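Local coordinates for Cd1 (Flavonifractor plautii, PDB 7D39), which probably reduces flavones and flavonols with the help of bound FMN, as an ene-reductase that starts their breakdown in gut bacteria, at residues 38-46 against 97-105. Numbering follows the deposited sequence.
Sequences LQNLHIEHC and LFHTITDRF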
loop_
_atom_site.group_PDB
_atom_site.type_symbol
_atom_site.label_atom_id
_atom_site.label_comp_id
_atom_site.label_asym_id
_atom_site.label_seq_id
_atom_site.Cartn_x
_atom_site.Cartn_y
_atom_site.Cartn_z
ATOM N N LEU A 38 5.370 15.412 2.801
ATOM C CA LEU A 38 5.092 15.257 1.371
ATOM C C LEU A 38 4.689 16.557 0.680
ATOM O O LEU A 38 4.794 16.632 -0.551
ATOM C CB LEU A 38 4.000 14.213 1.136
ATOM C CG LEU A 38 4.333 12.756 1.485
ATOM C CD1 LEU A 38 3.147 11.822 1.229
ATOM C CD2 LEU A 38 5.570 12.295 0.717
ATOM N N GLN A 39 4.206 17.559 1.421
ATOM C CA GLN A 39 3.899 18.839 0.802
ATOM C C GLN A 39 5.144 19.524 0.233
ATOM O O GLN A 39 5.011 20.415 -0.604
ATOM C CB GLN A 39 3.220 19.797 1.791
ATOM C CG GLN A 39 1.945 19.268 2.480
ATOM C CD GLN A 39 0.933 18.690 1.510
ATOM O OE1 GLN A 39 0.753 19.201 0.417
ATOM N NE2 GLN A 39 0.275 17.603 1.906
ATOM N N ASN A 40 6.345 19.149 0.676
ATOM C CA ASN A 40 7.570 19.697 0.100
ATOM C C ASN A 40 7.935 19.054 -1.226
ATOM O O ASN A 40 8.909 19.478 -1.847
ATOM C CB ASN A 40 8.759 19.523 1.055
ATOM C CG ASN A 40 8.616 20.331 2.310
ATOM O OD1 ASN A 40 8.031 21.404 2.295
ATOM N ND2 ASN A 40 9.143 19.819 3.413
ATOM N N LEU A 41 7.205 18.035 -1.657
ATOM C CA LEU A 41 7.574 17.227 -2.812
ATOM C C LEU A 41 6.619 17.507 -3.962
ATOM O O LEU A 41 5.452 17.854 -3.751
ATOM C CB LEU A 41 7.551 15.731 -2.470
ATOM C CG LEU A 41 8.797 14.967 -2.010
ATOM C CD1 LEU A 41 9.705 15.785 -1.144
ATOM C CD2 LEU A 41 8.382 13.681 -1.272
ATOM N N HIS A 42 7.127 17.385 -5.180
ATOM C CA HIS A 42 6.296 17.477 -6.371
ATOM C C HIS A 42 6.170 16.073 -6.937
ATOM O O HIS A 42 7.162 15.477 -7.373
ATOM C CB HIS A 42 6.868 18.438 -7.409
ATOM C CG HIS A 42 6.103 18.427 -8.694
ATOM N ND1 HIS A 42 6.658 18.023 -9.889
ATOM C CD2 HIS A 42 4.808 18.723 -8.961
ATOM C CE1 HIS A 42 5.745 18.096 -10.842
ATOM N NE2 HIS A 42 4.612 18.509 -10.302
ATOM N N ILE A 43 4.952 15.546 -6.922
ATOM C CA ILE A 43 4.680 14.199 -7.391
ATOM C C ILE A 43 3.486 14.266 -8.333
ATOM O O ILE A 43 2.397 14.690 -7.931
ATOM C CB ILE A 43 4.421 13.237 -6.217
ATOM C CG1 ILE A 43 5.677 13.135 -5.361
ATOM C CG2 ILE A 43 4.059 11.865 -6.708
ATOM C CD1 ILE A 43 5.453 12.455 -4.071
ATOM N N GLU A 44 3.698 13.862 -9.584
ATOM C CA GLU A 44 2.657 13.862 -10.606
ATOM C C GLU A 44 1.827 12.588 -10.537
ATOM O O GLU A 44 2.301 11.541 -10.084
ATOM C CB GLU A 44 3.270 13.963 -12.005
ATOM C CG GLU A 44 4.033 15.238 -12.283
ATOM C CD GLU A 44 3.136 16.347 -12.761
ATOM O OE1 GLU A 44 3.037 17.382 -12.068
ATOM O OE2 GLU A 44 2.517 16.180 -13.830
ATOM N N HIS A 45 0.587 12.682 -11.020
ATOM C CA HIS A 45 -0.287 11.517 -11.088
ATOM C C HIS A 45 0.270 10.475 -12.054
ATOM O O HIS A 45 0.922 10.795 -13.049
ATOM C CB HIS A 45 -1.696 11.917 -11.557
ATOM C CG HIS A 45 -2.440 12.792 -10.596
ATOM N ND1 HIS A 45 -3.260 12.288 -9.615
ATOM C CD2 HIS A 45 -2.494 14.138 -10.474
ATOM C CE1 HIS A 45 -3.777 13.284 -8.918
ATOM N NE2 HIS A 45 -3.330 14.416 -9.420
ATOM N N CYS A 46 -0.024 9.213 -11.774
ATOM C CA CYS A 46 0.309 8.136 -12.700
ATOM C C CYS A 46 -0.499 8.300 -13.987
ATOM O O CYS A 46 -1.729 8.424 -13.951
ATOM C CB CYS A 46 0.033 6.779 -12.045
ATOM S SG CYS A 46 0.183 5.307 -13.116
ATOM N N LEU A 97 -3.100 11.812 -3.088
ATOM C CA LEU A 97 -1.657 11.670 -3.234
ATOM C C LEU A 97 -1.179 10.301 -2.756
ATOM O O LEU A 97 -0.328 9.675 -3.392
ATOM C CB LEU A 97 -0.949 12.786 -2.461
ATOM C CG LEU A 97 0.575 12.676 -2.512
ATOM C CD1 LEU A 97 1.072 12.712 -3.956
ATOM C CD2 LEU A 97 1.223 13.780 -1.688
ATOM N N PHE A 98 -1.713 9.830 -1.632
ATOM C CA PHE A 98 -1.430 8.474 -1.191
ATOM C C PHE A 98 -1.816 7.455 -2.265
ATOM O O PHE A 98 -1.082 6.488 -2.514
ATOM C CB PHE A 98 -2.173 8.192 0.118
ATOM C CG PHE A 98 -1.712 6.944 0.809
ATOM C CD1 PHE A 98 -2.146 5.698 0.391
ATOM C CD2 PHE A 98 -0.832 7.017 1.877
ATOM C CE1 PHE A 98 -1.701 4.559 1.018
ATOM C CE2 PHE A 98 -0.374 5.882 2.499
ATOM C CZ PHE A 98 -0.807 4.652 2.079
ATOM N N HIS A 99 -2.971 7.639 -2.896
ATOM C CA HIS A 99 -3.358 6.742 -3.992
ATOM C C HIS A 99 -2.412 6.848 -5.183
ATOM O O HIS A 99 -2.165 5.850 -5.858
ATOM C CB HIS A 99 -4.777 7.032 -4.445
ATOM C CG HIS A 99 -5.822 6.514 -3.511
ATOM N ND1 HIS A 99 -6.406 7.293 -2.539
ATOM C CD2 HIS A 99 -6.399 5.296 -3.408
ATOM C CE1 HIS A 99 -7.291 6.576 -1.872
ATOM N NE2 HIS A 99 -7.299 5.358 -2.374
ATOM N N THR A 100 -1.879 8.040 -5.454
ATOM C CA THR A 100 -0.926 8.211 -6.546
ATOM C C THR A 100 0.389 7.506 -6.246
ATOM O O THR A 100 0.946 6.832 -7.116
ATOM C CB THR A 100 -0.697 9.695 -6.802
ATOM O OG1 THR A 100 -1.846 10.216 -7.446
ATOM C CG2 THR A 100 0.496 9.932 -7.706
ATOM N N ILE A 101 0.887 7.638 -5.013
ATOM C CA ILE A 101 2.074 6.894 -4.615
ATOM C C ILE A 101 1.845 5.398 -4.789
ATOM O O ILE A 101 2.723 4.670 -5.265
ATOM C CB ILE A 101 2.471 7.259 -3.168
ATOM C CG1 ILE A 101 3.040 8.681 -3.139
ATOM C CG2 ILE A 101 3.480 6.259 -2.602
ATOM C CD1 ILE A 101 3.081 9.307 -1.749
ATOM N N THR A 102 0.654 4.917 -4.423
ATOM C CA THR A 102 0.335 3.511 -4.640
ATOM C C THR A 102 0.331 3.166 -6.136
ATOM O O THR A 102 0.918 2.167 -6.553
ATOM C CB THR A 102 -1.016 3.165 -3.991
ATOM O OG1 THR A 102 -0.982 3.434 -2.581
ATOM C CG2 THR A 102 -1.332 1.703 -4.178
ATOM N N ASP A 103 -0.339 3.976 -6.960
ATOM C CA ASP A 103 -0.313 3.728 -8.400
ATOM C C ASP A 103 1.113 3.610 -8.894
ATOM O O ASP A 103 1.424 2.757 -9.727
ATOM C CB ASP A 103 -1.005 4.853 -9.180
ATOM C CG ASP A 103 -2.468 5.047 -8.800
ATOM O OD1 ASP A 103 -3.077 4.133 -8.201
ATOM O OD2 ASP A 103 -3.001 6.132 -9.124
ATOM N N ARG A 104 1.997 4.463 -8.395
ATOM C CA ARG A 104 3.324 4.544 -8.969
ATOM C C ARG A 104 4.295 3.544 -8.366
ATOM O O ARG A 104 5.397 3.391 -8.896
ATOM C CB ARG A 104 3.838 5.978 -8.844
ATOM C CG ARG A 104 3.077 6.822 -9.845
ATOM C CD ARG A 104 3.576 8.193 -9.979
ATOM N NE ARG A 104 4.921 8.271 -10.523
ATOM C CZ ARG A 104 5.592 9.415 -10.539
ATOM N NH1 ARG A 104 5.017 10.497 -10.049
ATOM N NH2 ARG A 104 6.818 9.482 -11.029
ATOM N N PHE A 105 3.911 2.858 -7.289
ATOM C CA PHE A 105 4.693 1.719 -6.829
ATOM C C PHE A 105 4.623 0.567 -7.824
ATOM O O PHE A 105 5.571 -0.215 -7.929
ATOM C CB PHE A 105 4.200 1.246 -5.456
ATOM C CG PHE A 105 5.025 1.748 -4.296
ATOM C CD1 PHE A 105 5.451 3.071 -4.241
ATOM C CD2 PHE A 105 5.360 0.899 -3.249
ATOM C CE1 PHE A 105 6.211 3.526 -3.157
ATOM C CE2 PHE A 105 6.119 1.347 -2.176
ATOM C CZ PHE A 105 6.539 2.670 -2.125
HETATM O O HOH W 1 -1.929 8.689 -9.859
#
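Leu97 spreads its two methyls over the loop 38-46: CD2 sits 4.0 Å from CB of Leu38, while CD1 packs against CB and CG2 of Ile43, Ile43 and Leu97 crossing at about a right angle. One turn on, Ile101 meets Leu38 tip to tip, CD1 to CD1 at 3.9 Å. Beyond this apolar end, polar groups join in. Arg104 bends at chi3 (65°), which brings its guanidinium back along the loop, and NH1 donates to the carbonyl O of Glu44 at 2.9 Å; the N-H...O angle is 132° and the donor is tilted 22° from the carbonyl plane. CG2 of Ile43 lies 3.7 Å from the same NH1. A leucine in place of Arg104 would probably leave the Glu44 carbonyl without this donor and free that part of the loop to shift. Thr100 presents CG2 to the Glu44 carbonyl and shares through OG1 a hydrogen bond with a water, which accepts from Cys46 N and donates to Asp103 OD2, stitching loop to helix. Next to this water-bridged patch, Cys46 CB rests 3.6 Å from Asp103 CB. In this flavodoxin-like fold, the loop leaves edge strand 32-37 and runs across helix 96-109; Leu38 also touches Phe85 of strand 82-88, and Arg104 packs on Phe70 of helix 70-79.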